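Local structure of pectate lyase 47 (Bacillus sp. TS-47, 1VBL) at residues L232-K235 and N236-F240; W315-G318 and V319-I323; I241-Y245 and N246-N250; P287-F291 and G292-I296; I200-H204 and N205-D209. The protein catalyses the eliminative cleavage of pectate as a secreted, calcium-binding, thermostable lyase of polysaccharide lyase family 1. One frame throughout, in Å; residues are numbered along the deposited sequence.

How the contacts relate
From the N terminus, contact 5 comes first, bending strand 200-208 at its middle. Contact 1 then turns the chain from strand 232-235, which carries a calcium ligand, into strand 239-251, and contact 3 bends that same strand at its middle, one coil on from contact 5 and directly beside it. Contact 4 joins strand 288-289 to strand 293-303, and contact 2 repeats that connection one coil later, between strands 315-318 and 322-332. Each closes only a short local turn; they follow in series, with none nesting or crossing. Contacts 5 and 3 stack along one edge of the beta-helix, while contacts 1, 4 and 2 link the two short parallel sheets to the long strands beside them.

Contact 1. Residues L232-K235 and N236-F240; sequences LDIK and NSSDF. With CA (calcium ion), chain B.
Lys235 and Ser238 hold this tight turn together through hydrogen bonds on one carbonyl. The hydroxyl OG of Ser238 donates to Lys235 O at 2.7 Å, with a C=O...donor angle of 148° and the donor tilted 20° from the carbonyl plane. A second, weak bond comes from Ser238 N to the same Lys235 O at 3.4 Å. Between them Asn236 and Ser237 both take positive phi values, which folds the chain back sharply.

Apolar contact is slight: the methyl CG2 of Ile234 rests on Ser238 CB at 3.6 Å. Lys235 and Asn236 run side by side in the same direction. The lysine chain is extended beyond CG, and Asn236 ND2 lies along it, 4.0 Å from Lys235 CE. A valine in place of Asn236 has no amide to lie along the lysine, and would probably leave the Lys235 chain freer to turn and strain the backbone, since a branched side chain fits poorly at a phi of 48°.

The metal contact belongs to Asp233, whose OD2 binds the calcium ion at 2.5 Å. Three waters, Asp190 and Asp229 also bind this calcium, while Asp233 OD1 takes a hydrogen bond from Leu256 N. The turn follows directly on the strand carrying this ligand and leads the chain round a corner of the parallel beta-helix.

Strand 232-235 bonds to strand 192-195 through Asp233 and to strand 253-257 through Leu232 and Ile234. Inside, Ile234 packs on Ile241 and Ile243, and Leu232 on Ile243 and Phe248, all of strand 239-251, where the chain goes next.

Contact 2. Residues W315-G318 and V319-I323; sequences WGVG and VFSQI
Gly318 to Ser321 form a type II beta turn, closed by a bond from Ser321 N to Gly318 O of 3.1 Å with an N-H...O angle of 153°, and with Phe320 at positive phi. The same carbonyl is gripped twice, because Ser321 OG also donates to Gly318 O, at 2.7 Å. With chi1 at 53°, the hydroxyl sits between its own backbone N and carbonyl carbon, and this folds it back over the turn. The backbone N donor lies well above the carbonyl plane, whereas OG is tilted from it by only 21°. With Ser321 replaced by an alanine, Gly318 O is likely to keep only the backbone N-H as a donor from this turn. In the right-handed parallel beta-helix of pectate lyases, the turn carries the chain from strand 315-318 to the face formed by strand 322-332. Inside the bend, Val317 and Ile323 cross obliquely, CG2 of Val317 lying 4.1 Å from Ile323 CD1. That same isoleucine methyl reaches Gly316 O at 3.9 Å. The other valine branch, Val317 CG1, comes within 3.4 Å of Ser321 OG. Met352, from strand 351-361 of the next coil, touches both Val317 and Ile323.

Contact 3. Residues I241-Y245 and N246-N250; sequences ITISY and NVFTN
Asn246 turns its side chain back toward Ser244 and Ile243 because CG stands beside its backbone N (chi1 -63°) and the amide is rotated by a chi2 of -72°. Ile243 meets it with the branch CG2, which lies opposite its own backbone N and points across the bend. CG2 is 3.3 Å from Asn246 ND2, the two side chains crossing at about a right angle. The same methyl touches the Phe248 ring at its edge, near the ring plane, 4.0 Å from CZ, so a single methyl fills the corner between amide and ring.

Asn246 ND2 also comes within 3.1 Å of Ser244 O, but the angle is too poor for a hydrogen bond. The amide is satisfied across the coils: ND2 donates to Ile202 O, and OD1 accepts from Asn205 N. This is a rung of the asparagine ladder of the right-handed parallel beta-helix, and Asn277 continues it on the following side through bonds to Ile243 O and Asn246 N. Tyr245, at the bend itself and with positive phi, stacks its ring on that of His276.

Strand 239-251 lies between strands 200-208 and 272-280, parallel to both. The Phe248 ring meets Phe207 of the former with nearly parallel planes, and Ile243 packs on Leu274 of the latter and on Leu232 and Ile234 of strand 232-235.

Contact 4. Residues P287-F291 and G292-I296; sequences PRVRF and GQVHI
Val289 faces Val294 across the bend, and its side chain can be followed outward. From CB, which points toward the 292-296 segment, the branch CG1 stands opposite the backbone N (chi1 -177°) and meets Val294 CG2 at 3.6 Å; it also passes Gly292 O at 3.9 Å. The other branch, CG2, reaches the same Val294 CG2 at 4.0 Å, so the valines meet tip to tip with one methyl of Val294 set against two of Val289. A step further from the bend, Pro287, which follows a cis peptide bond, presents CD to Ile296 CD1 at 3.6 Å, again end on. The bend is closed by Gly292 N donating to Arg290 O at 2.8 Å. This is a three-residue loop round Phe291, resembling a gamma turn, and the donor comes in from above the carbonyl plane with a C=O...N angle of 98°. A side chain on Gly292 would be crowded by Val294 CG2. Outside the bend, Arg290 forms a salt bridge to Asp261, and its guanidinium lies over that of Arg288. Paired apolar residues facing inward across a short turn between strands 288-289 and 293-303 fit a corner of the right-handed parallel beta-helix of pectate lyases.

Contact 5. Residues I200-H204 and N205-D209; sequences IWIDH and NTFTD
Asn205 and Ile202 occupy a bend in strand 200-208 that belongs to the asparagine ladder of the right-handed parallel beta-helix, the column of asparagines repeated coil after coil in pectate lyases. The amide of Asn205 is turned back toward Ile202 and Asp203: CG is beside the backbone N (chi1 -63°), and a chi2 of -68° brings ND2 to 3.4 Å from the methyl CG2 of Ile202. The two side chains cross at about a right angle. Its polar atoms serve the preceding coil, ND2 donating to Ile160 O and OD1 accepting from Ile163 N, which satisfies both ends of this buried group. Nearer at hand, Asp203 O lies 3.2 Å from Asn205 ND2, but at an angle too poor for bonding.

Ile202 CG2 does double duty: besides the amide it approaches Phe207 from the ring edge, close to the ring plane, at 4.1 Å from CZ. Ile192 of strand 192-195 packs against both Ile202 and Phe207, so the isoleucine and the ring face the interior of the helix.

His204 takes a positive phi at the corner. Asp203 pairs with Arg161 in a salt bridge through OD2, and its OD1 bonds Ser244 OG. The carboxylate helps to hold the imidazole: His204 ND1 donates to Asp203 OD2 at 2.7 Å, approaching from above the carboxylate plane, while the oxygen lies in the plane of the ring.

Contact 1. Residues L232-K235 and N236-F240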
# COMPACT_ATOMS: atom_id res chain seq x y z
N LEU A 232 0.19 -0.60 -0.74
CA LEU A 232 -1.17 -0.82 -0.28
C LEU A 232 -1.86 0.53 -0.15
O LEU A 232 -1.66 1.24 0.83
CB LEU A 232 -1.14 -1.53 1.08
CG LEU A 232 -2.39 -2.22 1.62
CD1 LEU A 232 -2.07 -2.78 3.00
CD2 LEU A 232 -3.55 -1.25 1.69
N ASP A 233 -2.67 0.90 -1.15
CA ASP A 233 -3.36 2.17 -1.11
C ASP A 233 -4.84 2.01 -0.82
O ASP A 233 -5.46 1.02 -1.21
CB ASP A 233 -3.15 2.94 -2.42
CG ASP A 233 -1.73 3.46 -2.56
OD1 ASP A 233 -1.05 3.64 -1.53
OD2 ASP A 233 -1.29 3.71 -3.69
N ILE A 234 -5.39 3.00 -0.12
CA ILE A 234 -6.78 3.00 0.29
C ILE A 234 -7.41 4.34 -0.09
O ILE A 234 -6.93 5.39 0.33
CB ILE A 234 -6.87 2.81 1.82
CG1 ILE A 234 -6.18 1.48 2.20
CG2 ILE A 234 -8.32 2.83 2.29
CD1 ILE A 234 -6.00 1.28 3.68
N LYS A 235 -8.48 4.30 -0.88
CA LYS A 235 -9.10 5.54 -1.31
C LYS A 235 -10.57 5.42 -1.67
O LYS A 235 -11.18 4.35 -1.58
CB LYS A 235 -8.35 6.11 -2.51
CG LYS A 235 -8.41 5.22 -3.75
CD LYS A 235 -7.64 5.82 -4.92
CE LYS A 235 -7.76 4.94 -6.16
NZ LYS A 235 -7.00 5.49 -7.33
N ASN A 236 -11.13 6.55 -2.10
CA ASN A 236 -12.52 6.65 -2.52
C ASN A 236 -13.55 6.03 -1.59
O ASN A 236 -14.22 5.05 -1.94
CB ASN A 236 -12.68 6.07 -3.93
CG ASN A 236 -11.88 6.84 -4.96
OD1 ASN A 236 -11.61 8.03 -4.78
ND2 ASN A 236 -11.53 6.19 -6.06
N SER A 237 -13.66 6.61 -0.41
CA SER A 237 -14.62 6.20 0.60
C SER A 237 -14.50 4.77 1.13
O SER A 237 -15.47 4.23 1.64
CB SER A 237 -16.04 6.43 0.08
OG SER A 237 -16.18 7.76 -0.37
N SER A 238 -13.32 4.16 1.00
CA SER A 238 -13.14 2.82 1.55
C SER A 238 -13.31 3.01 3.05
O SER A 238 -13.16 4.12 3.56
CB SER A 238 -11.74 2.29 1.23
OG SER A 238 -11.61 2.04 -0.16
N ASP A 239 -13.62 1.95 3.78
CA ASP A 239 -13.86 2.11 5.20
C ASP A 239 -13.70 0.79 5.95
O ASP A 239 -13.85 -0.27 5.35
CB ASP A 239 -15.29 2.64 5.39
CG ASP A 239 -15.44 3.58 6.57
OD1 ASP A 239 -14.43 3.89 7.24
OD2 ASP A 239 -16.58 4.01 6.83
N PHE A 240 -13.42 0.88 7.24
CA PHE A 240 -13.28 -0.31 8.09
C PHE A 240 -12.25 -1.29 7.56
O PHE A 240 -12.58 -2.37 7.07
CB PHE A 240 -14.65 -0.97 8.22
CG PHE A 240 -15.73 -0.02 8.68
CD1 PHE A 240 -16.91 0.12 7.97
CD2 PHE A 240 -15.53 0.75 9.82
CE1 PHE A 240 -17.89 1.03 8.37
CE2 PHE A 240 -16.51 1.67 10.23
CZ PHE A 240 -17.68 1.80 9.51
CA CA B . -2.20 3.87 -6.07
O HOH W 1 -2.37 3.54 -8.43
O HOH W 2 -4.71 4.13 -5.37
O HOH W 3 -2.18 6.37 -6.33

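Contact 2. Residues W315-G318 and V319-I323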
# COMPACT_ATOMS: atom_id res chain seq x y z
N TRP A 315 4.80 9.50 8.98
CA TRP A 315 3.39 9.85 9.14
C TRP A 315 2.99 11.13 8.42
O TRP A 315 3.44 12.23 8.77
CB TRP A 315 3.04 9.96 10.62
CG TRP A 315 3.27 8.69 11.38
CD1 TRP A 315 3.26 7.42 10.88
CD2 TRP A 315 3.48 8.56 12.79
NE1 TRP A 315 3.46 6.50 11.89
CE2 TRP A 315 3.59 7.18 13.07
CE3 TRP A 315 3.58 9.48 13.85
CZ2 TRP A 315 3.81 6.69 14.37
CZ3 TRP A 315 3.79 8.99 15.14
CH2 TRP A 315 3.90 7.61 15.38
N GLY A 316 2.14 10.98 7.40
CA GLY A 316 1.68 12.13 6.65
C GLY A 316 0.34 12.60 7.18
O GLY A 316 -0.67 11.91 7.07
N VAL A 317 0.35 13.79 7.79
CA VAL A 317 -0.87 14.37 8.35
C VAL A 317 -1.53 15.21 7.26
O VAL A 317 -1.10 16.34 6.99
CB VAL A 317 -0.54 15.25 9.57
CG1 VAL A 317 -1.81 15.90 10.10
CG2 VAL A 317 0.11 14.40 10.66
N GLY A 318 -2.56 14.65 6.63
CA GLY A 318 -3.26 15.35 5.57
C GLY A 318 -4.52 16.04 6.05
O GLY A 318 -4.86 15.99 7.24
N VAL A 319 -5.23 16.67 5.12
CA VAL A 319 -6.44 17.39 5.45
C VAL A 319 -7.48 16.58 6.21
O VAL A 319 -7.82 15.46 5.82
CB VAL A 319 -7.10 17.99 4.19
CG1 VAL A 319 -6.17 19.02 3.56
CG2 VAL A 319 -7.42 16.88 3.19
N PHE A 320 -7.97 17.17 7.29
CA PHE A 320 -8.99 16.58 8.15
C PHE A 320 -8.66 15.20 8.69
O PHE A 320 -9.56 14.46 9.09
CB PHE A 320 -10.32 16.52 7.40
CG PHE A 320 -10.74 17.83 6.80
CD1 PHE A 320 -10.54 18.09 5.45
CD2 PHE A 320 -11.29 18.83 7.60
CE1 PHE A 320 -10.89 19.31 4.89
CE2 PHE A 320 -11.64 20.07 7.05
CZ PHE A 320 -11.44 20.31 5.70
N SER A 321 -7.38 14.84 8.73
CA SER A 321 -7.00 13.53 9.24
C SER A 321 -7.16 13.48 10.75
O SER A 321 -7.07 14.50 11.44
CB SER A 321 -5.55 13.21 8.85
OG SER A 321 -4.68 14.26 9.25
N GLN A 322 -7.41 12.29 11.27
CA GLN A 322 -7.56 12.11 12.71
C GLN A 322 -6.71 10.91 13.13
O GLN A 322 -7.22 9.88 13.56
CB GLN A 322 -9.03 11.88 13.07
CG GLN A 322 -9.92 13.09 12.80
CD GLN A 322 -11.35 12.88 13.28
OE1 GLN A 322 -11.59 12.70 14.48
NE2 GLN A 322 -12.30 12.90 12.36
N ILE A 323 -5.40 11.07 12.99
CA ILE A 323 -4.47 10.02 13.36
C ILE A 323 -4.36 9.88 14.88
O ILE A 323 -4.29 10.87 15.60
CB ILE A 323 -3.06 10.31 12.79
CG1 ILE A 323 -3.11 10.25 11.26
CG2 ILE A 323 -2.05 9.31 13.35
CD1 ILE A 323 -1.88 10.83 10.58

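Contact 3. Residues I241-Y245 and N246-N250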
# COMPACT_ATOMS: atom_id res chain seq x y z
N ILE A 241 -10.99 -0.90 7.70
CA ILE A 241 -9.87 -1.70 7.22
C ILE A 241 -8.85 -1.94 8.32
O ILE A 241 -8.57 -1.05 9.12
CB ILE A 241 -9.16 -0.96 6.07
CG1 ILE A 241 -10.18 -0.64 4.97
CG2 ILE A 241 -8.00 -1.78 5.54
CD1 ILE A 241 -9.62 0.22 3.86
N THR A 242 -8.30 -3.16 8.37
CA THR A 242 -7.28 -3.49 9.35
C THR A 242 -6.05 -4.01 8.60
O THR A 242 -6.14 -4.96 7.83
CB THR A 242 -7.75 -4.55 10.37
OG1 THR A 242 -8.76 -3.98 11.22
CG2 THR A 242 -6.58 -5.02 11.24
N ILE A 243 -4.92 -3.36 8.83
CA ILE A 243 -3.64 -3.71 8.21
C ILE A 243 -2.73 -4.14 9.36
O ILE A 243 -2.26 -3.30 10.13
CB ILE A 243 -3.05 -2.48 7.49
CG1 ILE A 243 -4.01 -2.01 6.39
CG2 ILE A 243 -1.67 -2.80 6.93
CD1 ILE A 243 -3.59 -0.73 5.72
N SER A 244 -2.48 -5.44 9.46
CA SER A 244 -1.69 -5.94 10.57
C SER A 244 -0.62 -6.97 10.25
O SER A 244 -0.76 -7.79 9.35
CB SER A 244 -2.63 -6.54 11.61
OG SER A 244 -3.44 -7.54 11.03
N TYR A 245 0.46 -6.92 11.03
CA TYR A 245 1.56 -7.86 10.89
C TYR A 245 2.10 -8.05 9.48
O TYR A 245 2.42 -9.16 9.08
CB TYR A 245 1.14 -9.20 11.47
CG TYR A 245 1.05 -9.19 12.98
CD1 TYR A 245 2.19 -9.34 13.76
CD2 TYR A 245 -0.18 -9.02 13.62
CE1 TYR A 245 2.12 -9.32 15.15
CE2 TYR A 245 -0.26 -9.00 15.02
CZ TYR A 245 0.89 -9.15 15.77
OH TYR A 245 0.84 -9.13 17.15
N ASN A 246 2.19 -6.95 8.73
CA ASN A 246 2.72 -7.00 7.37
C ASN A 246 4.12 -6.41 7.36
O ASN A 246 4.50 -5.65 8.26
CB ASN A 246 1.86 -6.16 6.41
CG ASN A 246 0.45 -6.67 6.29
OD1 ASN A 246 0.20 -7.71 5.68
ND2 ASN A 246 -0.49 -5.93 6.89
N VAL A 247 4.90 -6.77 6.35
CA VAL A 247 6.23 -6.22 6.20
C VAL A 247 6.16 -5.35 4.95
O VAL A 247 5.63 -5.77 3.92
CB VAL A 247 7.30 -7.32 5.96
CG1 VAL A 247 8.61 -6.66 5.53
CG2 VAL A 247 7.53 -8.12 7.24
N PHE A 248 6.65 -4.12 5.05
CA PHE A 248 6.70 -3.20 3.93
C PHE A 248 8.17 -2.81 3.85
O PHE A 248 8.70 -2.15 4.74
CB PHE A 248 5.86 -1.95 4.18
CG PHE A 248 4.40 -2.23 4.38
CD1 PHE A 248 3.88 -2.43 5.65
CD2 PHE A 248 3.54 -2.31 3.28
CE1 PHE A 248 2.52 -2.71 5.84
CE2 PHE A 248 2.19 -2.58 3.45
CZ PHE A 248 1.68 -2.79 4.73
N THR A 249 8.84 -3.22 2.78
CA THR A 249 10.26 -2.93 2.66
C THR A 249 10.66 -2.64 1.22
O THR A 249 9.95 -3.01 0.27
CB THR A 249 11.10 -4.12 3.21
OG1 THR A 249 12.48 -3.74 3.30
CG2 THR A 249 10.96 -5.33 2.30
N ASN A 250 11.80 -1.97 1.06
CA ASN A 250 12.35 -1.63 -0.25
C ASN A 250 11.29 -1.14 -1.21
O ASN A 250 11.00 -1.78 -2.23
CB ASN A 250 13.07 -2.85 -0.84
CG ASN A 250 14.18 -3.37 0.07
OD1 ASN A 250 14.82 -2.60 0.78
ND2 ASN A 250 14.41 -4.67 0.03

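Contact 4. Residues P287-F291 and G292-I296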
# COMPACT_ATOMS: atom_id res chain seq x y z
N PRO A 287 1.44 5.69 7.32
CA PRO A 287 0.83 6.05 6.04
C PRO A 287 0.65 7.57 5.91
O PRO A 287 1.02 8.31 6.81
CB PRO A 287 -0.52 5.37 6.14
CG PRO A 287 -0.90 5.71 7.56
CD PRO A 287 0.40 5.52 8.35
N ARG A 288 0.10 8.00 4.78
CA ARG A 288 -0.20 9.42 4.54
C ARG A 288 -1.72 9.42 4.65
O ARG A 288 -2.40 8.72 3.89
CB ARG A 288 0.21 9.86 3.14
CG ARG A 288 -0.05 11.35 2.88
CD ARG A 288 -0.04 11.66 1.39
NE ARG A 288 -0.01 13.09 1.10
CZ ARG A 288 -0.99 13.95 1.39
NH1 ARG A 288 -2.10 13.54 1.99
NH2 ARG A 288 -0.86 15.23 1.06
N VAL A 289 -2.26 10.20 5.57
CA VAL A 289 -3.70 10.21 5.80
C VAL A 289 -4.49 11.49 5.55
O VAL A 289 -4.02 12.59 5.84
CB VAL A 289 -4.00 9.80 7.26
CG1 VAL A 289 -5.50 9.72 7.49
CG2 VAL A 289 -3.31 8.48 7.58
N ARG A 290 -5.71 11.32 5.04
CA ARG A 290 -6.64 12.40 4.80
C ARG A 290 -8.00 11.91 5.35
O ARG A 290 -8.36 10.76 5.13
CB ARG A 290 -6.83 12.70 3.31
CG ARG A 290 -5.64 13.30 2.55
CD ARG A 290 -6.03 13.54 1.08
NE ARG A 290 -5.09 14.36 0.31
CZ ARG A 290 -4.15 13.89 -0.51
NH1 ARG A 290 -4.01 12.58 -0.69
NH2 ARG A 290 -3.36 14.73 -1.17
N PHE A 291 -8.82 12.60 6.19
CA PHE A 291 -10.21 12.46 6.66
C PHE A 291 -10.61 11.44 7.70
O PHE A 291 -11.48 11.74 8.51
CB PHE A 291 -11.13 12.23 5.46
CG PHE A 291 -11.02 13.30 4.42
CD1 PHE A 291 -11.60 14.55 4.61
CD2 PHE A 291 -10.28 13.07 3.27
CE1 PHE A 291 -11.44 15.55 3.67
CE2 PHE A 291 -10.11 14.05 2.33
CZ PHE A 291 -10.68 15.30 2.53
N GLY A 292 -9.57 10.28 7.56
CA GLY A 292 -9.89 9.21 8.48
C GLY A 292 -9.36 9.15 9.89
O GLY A 292 -8.31 9.69 10.22
N GLN A 293 -10.14 8.47 10.72
CA GLN A 293 -9.78 8.21 12.09
C GLN A 293 -8.94 6.96 11.89
O GLN A 293 -9.46 5.85 11.74
CB GLN A 293 -11.03 7.93 12.93
CG GLN A 293 -11.80 9.20 13.23
CD GLN A 293 -13.04 8.99 14.08
OE1 GLN A 293 -13.59 9.94 14.63
NE2 GLN A 293 -13.48 7.74 14.20
N VAL A 294 -7.63 7.16 11.84
CA VAL A 294 -6.69 6.09 11.61
C VAL A 294 -5.90 5.79 12.88
O VAL A 294 -5.25 6.66 13.45
CB VAL A 294 -5.71 6.46 10.47
CG1 VAL A 294 -4.70 5.35 10.27
CG2 VAL A 294 -6.50 6.71 9.17
N HIS A 295 -5.99 4.54 13.32
CA HIS A 295 -5.32 4.07 14.53
C HIS A 295 -4.00 3.41 14.12
O HIS A 295 -3.99 2.41 13.40
CB HIS A 295 -6.20 3.06 15.26
CG HIS A 295 -5.75 2.78 16.67
ND1 HIS A 295 -6.22 1.70 17.39
CD2 HIS A 295 -4.90 3.44 17.49
CE1 HIS A 295 -5.69 1.72 18.60
NE2 HIS A 295 -4.89 2.77 18.69
N ILE A 296 -2.90 3.99 14.58
CA ILE A 296 -1.56 3.50 14.26
C ILE A 296 -0.87 3.08 15.55
O ILE A 296 -0.50 3.94 16.35
CB ILE A 296 -0.73 4.62 13.59
CG1 ILE A 296 -1.47 5.13 12.34
CG2 ILE A 296 0.66 4.11 13.25
CD1 ILE A 296 -0.76 6.28 11.65

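Contact 5. Residues I200-H204 and N205-D209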
# COMPACT_ATOMS: atom_id res chain seq x y z
N ILE A 200 -12.01 -4.90 5.14
CA ILE A 200 -10.90 -5.57 4.48
C ILE A 200 -9.79 -5.81 5.50
O ILE A 200 -9.43 -4.90 6.25
CB ILE A 200 -10.31 -4.70 3.35
CG1 ILE A 200 -11.44 -4.15 2.46
CG2 ILE A 200 -9.31 -5.51 2.54
CD1 ILE A 200 -12.27 -5.22 1.76
N TRP A 201 -9.27 -7.03 5.54
CA TRP A 201 -8.20 -7.37 6.46
C TRP A 201 -6.98 -7.81 5.66
O TRP A 201 -7.04 -8.80 4.93
CB TRP A 201 -8.65 -8.48 7.40
CG TRP A 201 -7.65 -8.86 8.45
CD1 TRP A 201 -6.74 -8.03 9.07
CD2 TRP A 201 -7.51 -10.13 9.08
NE1 TRP A 201 -6.05 -8.72 10.04
CE2 TRP A 201 -6.50 -10.01 10.07
CE3 TRP A 201 -8.14 -11.38 8.91
CZ2 TRP A 201 -6.11 -11.08 10.88
CZ3 TRP A 201 -7.75 -12.44 9.72
CH2 TRP A 201 -6.74 -12.29 10.69
N ILE A 202 -5.90 -7.05 5.77
CA ILE A 202 -4.64 -7.34 5.08
C ILE A 202 -3.70 -7.74 6.20
O ILE A 202 -3.25 -6.89 6.97
CB ILE A 202 -4.11 -6.09 4.37
CG1 ILE A 202 -5.18 -5.53 3.42
CG2 ILE A 202 -2.81 -6.42 3.64
CD1 ILE A 202 -5.69 -6.54 2.40
N ASP A 203 -3.36 -9.02 6.28
CA ASP A 203 -2.55 -9.51 7.39
C ASP A 203 -1.43 -10.49 7.02
O ASP A 203 -1.61 -11.36 6.17
CB ASP A 203 -3.51 -10.15 8.40
CG ASP A 203 -2.80 -10.79 9.57
OD1 ASP A 203 -2.51 -10.08 10.56
OD2 ASP A 203 -2.55 -12.01 9.50
N HIS A 204 -0.29 -10.35 7.69
CA HIS A 204 0.86 -11.22 7.46
C HIS A 204 1.29 -11.38 6.01
O HIS A 204 1.50 -12.49 5.53
CB HIS A 204 0.63 -12.61 8.08
CG HIS A 204 0.88 -12.65 9.56
ND1 HIS A 204 -0.11 -12.46 10.50
CD2 HIS A 204 2.02 -12.86 10.26
CE1 HIS A 204 0.41 -12.55 11.71
NE2 HIS A 204 1.70 -12.79 11.60
N ASN A 205 1.42 -10.26 5.31
CA ASN A 205 1.87 -10.27 3.93
C ASN A 205 3.20 -9.53 3.94
O ASN A 205 3.54 -8.86 4.92
CB ASN A 205 0.89 -9.55 3.02
CG ASN A 205 -0.47 -10.22 2.98
OD1 ASN A 205 -0.61 -11.33 2.46
ND2 ASN A 205 -1.48 -9.55 3.52
N THR A 206 3.95 -9.67 2.86
CA THR A 206 5.21 -8.97 2.75
C THR A 206 5.15 -8.19 1.44
O THR A 206 4.73 -8.72 0.41
CB THR A 206 6.41 -9.94 2.75
OG1 THR A 206 6.54 -10.52 4.05
CG2 THR A 206 7.70 -9.21 2.39
N PHE A 207 5.53 -6.92 1.49
CA PHE A 207 5.50 -6.06 0.31
C PHE A 207 6.92 -5.58 0.06
O PHE A 207 7.56 -5.03 0.95
CB PHE A 207 4.58 -4.87 0.56
CG PHE A 207 3.14 -5.25 0.79
CD1 PHE A 207 2.25 -5.32 -0.28
CD2 PHE A 207 2.68 -5.56 2.06
CE1 PHE A 207 0.92 -5.68 -0.08
CE2 PHE A 207 1.36 -5.93 2.28
CZ PHE A 207 0.47 -5.99 1.21
N THR A 208 7.41 -5.78 -1.16
CA THR A 208 8.76 -5.36 -1.51
C THR A 208 8.88 -5.14 -3.01
O THR A 208 8.14 -5.74 -3.79
CB THR A 208 9.80 -6.44 -1.12
OG1 THR A 208 11.11 -6.00 -1.51
CG2 THR A 208 9.49 -7.76 -1.83
N ASP A 209 9.80 -4.26 -3.42
CA ASP A 209 10.00 -4.05 -4.85
C ASP A 209 10.84 -5.23 -5.36
O ASP A 209 11.03 -5.41 -6.56
CB ASP A 209 10.70 -2.71 -5.12
CG ASP A 209 9.75 -1.53 -4.99
OD1 ASP A 209 8.54 -1.77 -4.75
OD2 ASP A 209 10.20 -0.37 -5.12